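Local structure of putative metalloprotease II (Bacteroides fragilis, 4ON1) at residues A[341-352]-A[363-373]. The protein probably acts as an extracellular zinc-dependent endopeptidase related to fragilysin, apparently kept latent here by its own N-terminal region. Residues are numbered along the deposited sequence; the frame is centred on the assembly and turned at random.
Sequences GAEHVDNEQDLM and NHLSADNWVRM. With ZN (zinc ion), chain C.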
loop_
_atom_site.group_PDB
_atom_site.type_symbol
_atom_site.label_atom_id
_atom_site.label_comp_id
_atom_site.label_asym_id
_atom_site.label_seq_id
_atom_site.Cartn_x
_atom_site.Cartn_y
_atom_site.Cartn_z
ATOM N N GLY A 341 0.815 16.671 -5.850
ATOM C CA GLY A 341 0.032 17.765 -6.400
ATOM C C GLY A 341 -1.446 17.511 -6.635
ATOM O O GLY A 341 -2.189 18.442 -6.966
ATOM N N ALA A 342 -1.892 16.272 -6.447
ATOM C CA ALA A 342 -3.300 15.953 -6.678
ATOM C C ALA A 342 -4.199 16.590 -5.620
ATOM O O ALA A 342 -3.855 16.655 -4.435
ATOM C CB ALA A 342 -3.510 14.438 -6.705
ATOM N N GLU A 343 -5.376 17.025 -6.052
ATOM C CA GLU A 343 -6.356 17.624 -5.159
ATOM C C GLU A 343 -7.591 16.739 -5.063
ATOM O O GLU A 343 -7.750 15.810 -5.854
ATOM C CB GLU A 343 -6.737 19.022 -5.656
ATOM C CG GLU A 343 -5.929 20.119 -4.984
ATOM C CD GLU A 343 -5.718 21.316 -5.875
ATOM O OE1 GLU A 343 -6.427 21.435 -6.898
ATOM O OE2 GLU A 343 -4.832 22.133 -5.551
ATOM N N HIS A 344 -8.448 17.004 -4.078
ATOM C CA HIS A 344 -9.679 16.236 -3.942
ATOM C C HIS A 344 -10.579 16.461 -5.155
ATOM O O HIS A 344 -10.601 17.552 -5.718
ATOM C CB HIS A 344 -10.414 16.612 -2.649
ATOM C CG HIS A 344 -9.757 16.077 -1.412
ATOM N ND1 HIS A 344 -9.886 16.678 -0.182
ATOM C CD2 HIS A 344 -8.939 15.012 -1.235
ATOM C CE1 HIS A 344 -9.189 15.993 0.714
ATOM N NE2 HIS A 344 -8.608 14.976 0.099
ATOM N N VAL A 345 -11.327 15.433 -5.550
ATOM C CA VAL A 345 -12.257 15.538 -6.678
ATOM C C VAL A 345 -13.612 14.923 -6.317
ATOM O O VAL A 345 -13.729 14.242 -5.299
ATOM C CB VAL A 345 -11.696 14.843 -7.938
ATOM C CG1 VAL A 345 -10.395 15.486 -8.382
ATOM C CG2 VAL A 345 -11.491 13.356 -7.671
ATOM N N ASP A 346 -14.626 15.139 -7.157
ATOM C CA ASP A 346 -15.982 14.686 -6.839
ATOM C C ASP A 346 -16.328 13.355 -7.499
ATOM O O ASP A 346 -17.493 12.960 -7.537
ATOM C CB ASP A 346 -17.028 15.730 -7.267
ATOM C CG ASP A 346 -16.827 17.083 -6.606
ATOM O OD1 ASP A 346 -17.440 18.064 -7.083
ATOM O OD2 ASP A 346 -16.053 17.175 -5.628
ATOM N N ASN A 347 -15.322 12.661 -8.011
ATOM C CA ASN A 347 -15.536 11.351 -8.609
ATOM C C ASN A 347 -15.279 10.255 -7.573
ATOM O O ASN A 347 -14.146 10.076 -7.121
ATOM C CB ASN A 347 -14.620 11.189 -9.823
ATOM C CG ASN A 347 -14.850 9.894 -10.573
ATOM O OD1 ASN A 347 -15.541 8.990 -10.100
ATOM N ND2 ASN A 347 -14.256 9.794 -11.758
ATOM N N GLU A 348 -16.317 9.502 -7.216
ATOM C CA GLU A 348 -16.202 8.541 -6.116
ATOM C C GLU A 348 -15.301 7.348 -6.436
ATOM O O GLU A 348 -14.899 6.614 -5.535
ATOM C CB GLU A 348 -17.580 8.030 -5.689
ATOM C CG GLU A 348 -18.162 6.962 -6.598
ATOM C CD GLU A 348 -19.489 6.434 -6.088
ATOM O OE1 GLU A 348 -20.097 7.097 -5.217
ATOM O OE2 GLU A 348 -19.923 5.358 -6.559
ATOM N N GLN A 349 -14.982 7.149 -7.711
ATOM C CA GLN A 349 -14.090 6.056 -8.094
ATOM C C GLN A 349 -12.639 6.514 -8.042
ATOM O O GLN A 349 -11.710 5.704 -8.040
ATOM C CB GLN A 349 -14.420 5.554 -9.502
ATOM C CG GLN A 349 -15.495 4.476 -9.564
ATOM C CD GLN A 349 -15.799 4.040 -10.991
ATOM O OE1 GLN A 349 -15.795 4.855 -11.917
ATOM N NE2 GLN A 349 -16.057 2.749 -11.174
ATOM N N ASP A 350 -12.450 7.825 -7.982
ATOM C CA ASP A 350 -11.111 8.382 -7.984
ATOM C C ASP A 350 -10.426 8.208 -6.631
ATOM O O ASP A 350 -11.046 8.368 -5.580
ATOM C CB ASP A 350 -11.151 9.864 -8.362
ATOM C CG ASP A 350 -9.792 10.397 -8.780
ATOM O OD1 ASP A 350 -8.894 10.507 -7.906
ATOM O OD2 ASP A 350 -9.625 10.708 -9.980
ATOM N N LEU A 351 -9.145 7.868 -6.679
ATOM C CA LEU A 351 -8.308 7.791 -5.493
ATOM C C LEU A 351 -8.412 9.053 -4.635
ATOM O O LEU A 351 -8.366 8.989 -3.403
ATOM C CB LEU A 351 -6.855 7.567 -5.904
ATOM C CG LEU A 351 -5.864 7.640 -4.746
ATOM C CD1 LEU A 351 -6.203 6.552 -3.720
ATOM C CD2 LEU A 351 -4.447 7.479 -5.258
ATOM N N MET A 352 -8.543 10.199 -5.294
ATOM C CA MET A 352 -8.547 11.487 -4.606
ATOM C C MET A 352 -9.965 11.985 -4.296
ATOM O O MET A 352 -10.186 13.188 -4.140
ATOM C CB MET A 352 -7.785 12.531 -5.436
ATOM C CG MET A 352 -6.357 12.125 -5.795
ATOM S SD MET A 352 -5.427 11.628 -4.329
ATOM C CE MET A 352 -5.330 13.206 -3.478
ATOM N N ASN A 363 -6.690 4.733 -8.399
ATOM C CA ASN A 363 -6.387 5.307 -9.702
ATOM C C ASN A 363 -6.658 6.800 -9.725
ATOM O O ASN A 363 -7.671 7.257 -9.195
ATOM C CB ASN A 363 -7.217 4.637 -10.805
ATOM C CG ASN A 363 -6.991 3.140 -10.883
ATOM O OD1 ASN A 363 -7.658 2.356 -10.197
ATOM N ND2 ASN A 363 -6.055 2.733 -11.727
ATOM N N HIS A 364 -5.744 7.557 -10.322
ATOM C CA HIS A 364 -5.998 8.961 -10.618
ATOM C C HIS A 364 -6.774 9.046 -11.926
ATOM O O HIS A 364 -6.216 8.827 -13.002
ATOM C CB HIS A 364 -4.688 9.756 -10.714
ATOM C CG HIS A 364 -3.968 9.885 -9.409
ATOM N ND1 HIS A 364 -4.373 10.755 -8.417
ATOM C CD2 HIS A 364 -2.869 9.253 -8.932
ATOM C CE1 HIS A 364 -3.553 10.652 -7.385
ATOM N NE2 HIS A 364 -2.632 9.748 -7.670
ATOM N N LEU A 365 -8.055 9.381 -11.826
ATOM C CA LEU A 365 -8.925 9.420 -12.990
ATOM C C LEU A 365 -9.157 10.856 -13.450
ATOM O O LEU A 365 -9.769 11.101 -14.489
ATOM C CB LEU A 365 -10.258 8.745 -12.677
ATOM C CG LEU A 365 -10.186 7.338 -12.075
ATOM C CD1 LEU A 365 -11.590 6.851 -11.690
ATOM C CD2 LEU A 365 -9.502 6.351 -13.025
ATOM N N SER A 366 -8.672 11.809 -12.664
ATOM C CA SER A 366 -8.848 13.219 -12.993
ATOM C C SER A 366 -7.720 13.732 -13.888
ATOM O O SER A 366 -6.551 13.727 -13.493
ATOM C CB SER A 366 -8.920 14.052 -11.711
ATOM O OG SER A 366 -8.566 15.398 -11.973
ATOM N N ALA A 367 -8.072 14.173 -15.095
ATOM C CA ALA A 367 -7.081 14.741 -16.004
ATOM C C ALA A 367 -6.394 15.950 -15.372
ATOM O O ALA A 367 -5.190 16.157 -15.539
ATOM C CB ALA A 367 -7.731 15.133 -17.324
ATOM N N ASP A 368 -7.161 16.737 -14.628
ATOM C CA ASP A 368 -6.607 17.901 -13.951
ATOM C C ASP A 368 -5.587 17.545 -12.887
ATOM O O ASP A 368 -4.600 18.259 -12.717
ATOM C CB ASP A 368 -7.718 18.741 -13.321
ATOM C CG ASP A 368 -7.749 20.144 -13.878
ATOM O OD1 ASP A 368 -6.977 20.993 -13.379
ATOM O OD2 ASP A 368 -8.526 20.384 -14.829
ATOM N N ASN A 369 -5.819 16.450 -12.166
ATOM C CA ASN A 369 -4.825 15.993 -11.204
ATOM C C ASN A 369 -3.556 15.501 -11.917
ATOM O O ASN A 369 -2.448 15.729 -11.435
ATOM C CB ASN A 369 -5.396 14.896 -10.307
ATOM C CG ASN A 369 -6.150 15.454 -9.108
ATOM O OD1 ASN A 369 -5.991 16.620 -8.744
ATOM N ND2 ASN A 369 -6.979 14.615 -8.488
ATOM N N TRP A 370 -3.711 14.855 -13.074
ATOM C CA TRP A 370 -2.548 14.486 -13.886
ATOM C C TRP A 370 -1.733 15.720 -14.260
ATOM O O TRP A 370 -0.503 15.725 -14.154
ATOM C CB TRP A 370 -2.963 13.781 -15.170
ATOM C CG TRP A 370 -3.339 12.351 -15.037
ATOM C CD1 TRP A 370 -4.043 11.767 -14.026
ATOM C CD2 TRP A 370 -3.042 11.313 -15.976
ATOM N NE1 TRP A 370 -4.203 10.424 -14.279
ATOM C CE2 TRP A 370 -3.594 10.121 -15.466
ATOM C CE3 TRP A 370 -2.357 11.276 -17.193
ATOM C CZ2 TRP A 370 -3.482 8.905 -16.136
ATOM C CZ3 TRP A 370 -2.248 10.069 -17.859
ATOM C CH2 TRP A 370 -2.807 8.902 -17.329
ATOM N N VAL A 371 -2.427 16.759 -14.712
ATOM C CA VAL A 371 -1.759 18.002 -15.069
ATOM C C VAL A 371 -1.013 18.540 -13.854
ATOM O O VAL A 371 0.183 18.833 -13.935
ATOM C CB VAL A 371 -2.749 19.057 -15.581
ATOM C CG1 VAL A 371 -2.096 20.439 -15.642
ATOM C CG2 VAL A 371 -3.315 18.653 -16.940
ATOM N N ARG A 372 -1.711 18.616 -12.722
ATOM C CA ARG A 372 -1.114 19.119 -11.483
ATOM C C ARG A 372 0.120 18.329 -11.083
ATOM O O ARG A 372 1.116 18.906 -10.647
ATOM C CB ARG A 372 -2.136 19.097 -10.342
ATOM C CG ARG A 372 -3.231 20.154 -10.492
ATOM C CD ARG A 372 -4.378 19.966 -9.503
ATOM N NE ARG A 372 -5.462 20.911 -9.767
ATOM C CZ ARG A 372 -6.747 20.579 -9.877
ATOM N NH1 ARG A 372 -7.129 19.320 -9.698
ATOM N NH2 ARG A 372 -7.654 21.514 -10.129
ATOM N N MET A 373 0.045 17.007 -11.218
ATOM C CA MET A 373 1.154 16.147 -10.829
ATOM C C MET A 373 2.328 16.247 -11.806
ATOM O O MET A 373 3.484 16.277 -11.392
ATOM C CB MET A 373 0.692 14.695 -10.704
ATOM C CG MET A 373 -0.204 14.457 -9.495
ATOM S SD MET A 373 -0.839 12.777 -9.387
ATOM C CE MET A 373 -1.993 12.741 -10.747
HETATM ZN ZN ZN C . -7.046 13.958 0.774
HETATM O O HOH W 1 -12.834 11.694 -14.097
HETATM O O HOH W 2 -6.851 12.142 -9.110
#
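N369 turns its amide onto the backbone of E343 through chi1 -85°, with CG anti to its own carbonyl carbon. D350 instead sets CG anti to its backbone N (chi1 -163°), which carries OD2 to L365 N. The N369 amide binds E343 twice. E343 N gives an almost straight bond to OD1 of N369 (2.8 Å). ND2 of N369 donates to E343 O, which it meets in the carbonyl plane, at 3.0 Å. R372 NH1 also donates to OD1 of N369, from the opposite face of the amide to E343 N. These bonds fix the rotation of the amide. E343 OE1 sits over the centre of one guanidinium face of R372, 3.1 Å from NE; this is a salt bridge of charges alone. D368 lies over the other face.

D350 OD2 crosses to the other segment, while OD1 serves its own loop and water 2. OD2 accepts from L365 N at 2.8 Å, from above the carboxylate plane. OD1 accepts from M352 N through its anti lone pair, closing an Asx turn. Water 2 joins D350 OD1, H364 ND1 and N369 ND2. L351 N donates to N363 O.

M352 CG meets the edge of the H364 ring, 3.5 Å from CE1. L351 CD2 makes an off-centre CH-pi contact with the same ring.

G341 ends helix 331-340 in a Schellman motif, and S366 N-caps helix 367-378. H344 completes the zinc site with H334, H338 and D176. M352 packs beside H334 and H338, consistent with the Met-turn of metzincin proteases.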